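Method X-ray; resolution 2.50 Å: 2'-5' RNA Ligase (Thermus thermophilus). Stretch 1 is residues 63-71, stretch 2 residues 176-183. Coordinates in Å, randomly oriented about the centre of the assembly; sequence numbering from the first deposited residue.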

# COMPACT_ATOMS: atom_id res chain seq x y z
N LEU A 63 -8.80 13.91 -5.99
CA LEU A 63 -7.39 13.77 -6.13
C LEU A 63 -7.05 13.26 -7.49
O LEU A 63 -6.11 13.78 -8.10
N ALA A 64 -7.79 12.25 -7.97
CA ALA A 64 -7.51 11.67 -9.32
C ALA A 64 -7.48 12.69 -10.43
O ALA A 64 -6.65 12.58 -11.31
N ARG A 65 -8.40 13.66 -10.42
CA ARG A 65 -8.43 14.66 -11.49
C ARG A 65 -7.37 15.76 -11.37
O ARG A 65 -7.07 16.45 -12.33
N LEU A 66 -6.75 15.88 -10.20
CA LEU A 66 -5.73 16.89 -10.01
C LEU A 66 -4.29 16.42 -10.30
O LEU A 66 -3.39 17.23 -10.59
N GLU A 67 -4.04 15.11 -10.23
CA GLU A 67 -2.67 14.62 -10.43
C GLU A 67 -2.52 13.74 -11.65
O GLU A 67 -3.42 12.97 -11.97
N ALA A 68 -1.40 13.92 -12.33
CA ALA A 68 -1.07 13.16 -13.53
C ALA A 68 -0.38 11.77 -13.26
O ALA A 68 0.15 11.53 -12.22
N PRO A 69 -0.47 10.85 -14.23
CA PRO A 69 0.16 9.52 -14.11
C PRO A 69 1.63 9.87 -13.91
O PRO A 69 2.10 10.83 -14.45
N PHE A 70 2.35 9.12 -13.11
CA PHE A 70 3.76 9.44 -12.87
C PHE A 70 4.56 8.11 -12.86
O PHE A 70 3.96 7.06 -12.65
N ARG A 71 5.88 8.16 -13.07
CA ARG A 71 6.67 6.93 -13.05
C ARG A 71 7.18 6.63 -11.65
O ARG A 71 7.59 7.55 -10.93
N LYS A 176 -11.89 2.27 -8.38
CA LYS A 176 -10.63 2.57 -9.00
C LYS A 176 -10.72 4.02 -9.50
O LYS A 176 -11.80 4.48 -9.84
N PHE A 177 -9.61 4.74 -9.51
CA PHE A 177 -9.59 6.15 -9.94
C PHE A 177 -8.44 6.33 -10.93
O PHE A 177 -7.33 5.80 -10.75
N SER A 178 -8.67 7.06 -12.00
CA SER A 178 -7.61 7.23 -12.96
C SER A 178 -6.88 8.57 -12.87
O SER A 178 -7.51 9.60 -12.83
N LEU A 179 -5.56 8.55 -12.79
CA LEU A 179 -4.88 9.80 -12.72
C LEU A 179 -5.15 10.49 -14.07
O LEU A 179 -4.89 9.95 -15.12
N ARG A 180 -5.68 11.70 -14.02
CA ARG A 180 -6.02 12.43 -15.22
C ARG A 180 -5.60 13.91 -15.07
O ARG A 180 -5.89 14.72 -15.92
N GLY A 181 -4.95 14.25 -13.95
CA GLY A 181 -4.52 15.62 -13.69
C GLY A 181 -3.57 16.23 -14.70
O GLY A 181 -2.85 15.49 -15.38
N GLU A 182 -3.59 17.58 -14.82
CA GLU A 182 -2.71 18.30 -15.75
C GLU A 182 -1.36 18.46 -15.10
O GLU A 182 -0.36 18.37 -15.77
N HIS A 183 -1.36 18.70 -13.80
CA HIS A 183 -0.13 18.87 -13.07
C HIS A 183 0.83 17.72 -13.39
O HIS A 183 1.93 17.99 -13.93

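The polar core of this contact is backbone to backbone, and the side chains fill in around it. Stretch 1 runs out of a helix, with Glu67 the first residue to leave helical phi/psi (-116/141), and its freed carbonyls meet the loop that follows the strand 176-178. Two hydrogen bonds with placed hydrogens define the register. Arg180 N donates to Ala64 O at 3.0 Å with an N-H...O angle of 164°, nearly linear; Gly181 N donates to Glu67 O at 2.8 Å, shorter but more bent at 143°. Consecutive amides of stretch 2 are thus satisfied by carbonyls three residues apart in stretch 1. Glu67 O also lies 3.3 Å from Arg180 N.

Proximity alone would overcount these bonds. Arg65 O stands 3.5 Å from Gly181 N, but the angle is poor; the same oxygen receives a CA-H...O contact from Gly181 CA at 3.0 Å, with 130° at the hydrogen. A second such contact joins Leu179 CA to Ala64 O at 3.6 Å and 144°, so that oxygen combines a true hydrogen bond with a weaker approach. Within stretch 1, Leu63 O accepts from Leu66 N at 3.0 Å and from Glu67 N at 3.3 Å.

Gly181 sits where the backbones come closest, its CA 3.9 Å from Glu67 CA. An ideal CB here would point toward stretch 1 and lie 2.2 Å from both Glu67 N and Leu66 C, a clash with each; the bare CA instead approaches Leu66 C to 3.5 Å.

Leu179 is the main apolar side chain, with 116 Å² of the residue covered by stretch 1. Its CA-to-CB bond points sideways, and its m,t rotamer (chi1 -65°, chi2 174°) sets CD1 3.8 Å from Phe70 CE2, at an oblique position to the ring. Phe70, with chi1 at 57° (p), also starts sideways, but its ring end comes nearer. Leu179 CB is 3.8 Å from Pro69 CD and 3.4 Å from Glu67 O. At the helical end, the buried Ala64 places CB 3.7 Å from Phe177 CB and 3.4 Å from Ser178 O; Phe177 begins toward stretch 1, but its m rotamer (chi1 -52°) leads the ring away. Ala68 CB touches Gly181 O at 3.2 Å, although its CA-to-CB bond points away overall.

The far end is more exposed. The CA-to-CB bond of His183 points toward stretch 1, and the backbone places CB 3.5 Å from Leu66 O; chi1 at 180° (t) sets the direction of the ring. Glu67 begins away from stretch 2, yet chi1 -60° and chi2 -86°, both m, return its end so that OE2 lies 3.6 Å from His183 ND1, oblique to the ring. Both Glu67 carboxylate oxygens are satisfied by hydrogen bonds elsewhere in the structure. Water 1 bridges the backbones here, donating to Leu66 O at a short 2.5 Å from its O atom and accepting from His183 N at 3.2 Å.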

# COMPACT_ATOMS: atom_id res chain seq x y z
CB LEU A 63 -6.84 12.84 -5.07
CG LEU A 63 -6.74 13.57 -3.77
CD1 LEU A 63 -5.79 12.78 -2.94
CD2 LEU A 63 -6.20 14.94 -3.98
CB ALA A 64 -8.52 10.54 -9.70
CB ARG A 65 -9.84 15.28 -11.68
CG ARG A 65 -10.41 15.96 -10.47
CD ARG A 65 -11.86 16.43 -10.74
NE ARG A 65 -11.97 17.89 -10.86
CZ ARG A 65 -11.69 18.77 -9.88
NH1 ARG A 65 -11.26 18.35 -8.67
NH2 ARG A 65 -11.84 20.08 -10.11
CB LEU A 66 -5.80 17.37 -8.56
CG LEU A 66 -7.11 18.03 -8.11
CD1 LEU A 66 -7.13 18.21 -6.60
CD2 LEU A 66 -7.24 19.36 -8.79
CB GLU A 67 -2.20 13.85 -9.20
CG GLU A 67 -2.21 14.70 -7.97
CD GLU A 67 -0.93 15.46 -7.84
OE1 GLU A 67 0.13 14.83 -7.65
OE2 GLU A 67 -0.96 16.69 -7.95
CB ALA A 68 -0.16 14.01 -14.40
CB PRO A 69 -0.09 8.92 -15.49
CG PRO A 69 -1.51 9.45 -15.78
CD PRO A 69 -1.40 10.88 -15.38
CB PHE A 70 3.88 10.15 -11.52
CG PHE A 70 3.31 9.36 -10.36
CD1 PHE A 70 4.09 8.40 -9.73
CD2 PHE A 70 1.98 9.62 -9.87
CE1 PHE A 70 3.57 7.68 -8.59
CE2 PHE A 70 1.45 8.91 -8.74
CZ PHE A 70 2.28 7.92 -8.10
CB ARG A 71 7.88 7.04 -13.96
CG ARG A 71 7.69 6.49 -15.37
CD ARG A 71 7.25 7.53 -16.39
NE ARG A 71 8.31 8.07 -17.24
CZ ARG A 71 9.25 8.89 -16.81
NH1 ARG A 71 9.27 9.26 -15.54
NH2 ARG A 71 10.16 9.36 -17.64
CB LYS A 176 -10.39 1.62 -10.16
CG LYS A 176 -10.11 0.22 -9.75
CD LYS A 176 -10.00 -0.67 -10.96
CE LYS A 176 -8.93 -1.81 -10.73
NZ LYS A 176 -9.37 -3.23 -11.09
CB PHE A 177 -9.39 7.08 -8.71
CG PHE A 177 -10.36 6.84 -7.56
CD1 PHE A 177 -9.98 6.04 -6.47
CD2 PHE A 177 -11.59 7.47 -7.52
CE1 PHE A 177 -10.80 5.88 -5.38
CE2 PHE A 177 -12.44 7.34 -6.43
CZ PHE A 177 -12.04 6.54 -5.35
CB SER A 178 -8.17 7.00 -14.38
OG SER A 178 -8.71 5.69 -14.45
CB LEU A 179 -3.39 9.59 -12.42
CG LEU A 179 -3.13 8.96 -11.03
CD1 LEU A 179 -1.66 8.62 -10.83
CD2 LEU A 179 -3.63 9.95 -9.91
CB ARG A 180 -7.55 12.30 -15.42
CG ARG A 180 -8.07 12.54 -16.81
CD ARG A 180 -8.70 11.30 -17.60
NE ARG A 180 -9.37 11.74 -18.86
CZ ARG A 180 -8.79 12.51 -19.82
NH1 ARG A 180 -7.52 12.92 -19.69
NH2 ARG A 180 -9.47 12.89 -20.90
CB GLU A 182 -3.19 19.73 -16.06
CG GLU A 182 -4.45 19.85 -16.88
CD GLU A 182 -4.37 19.13 -18.24
OE1 GLU A 182 -3.27 19.09 -18.86
OE2 GLU A 182 -5.43 18.63 -18.69
CB HIS A 183 -0.44 18.95 -11.56
CG HIS A 183 0.78 19.12 -10.71
ND1 HIS A 183 1.48 18.04 -10.21
CD2 HIS A 183 1.51 20.22 -10.42
CE1 HIS A 183 2.60 18.48 -9.66
NE2 HIS A 183 2.64 19.79 -9.78
O HOH W 1 -3.88 19.24 -11.95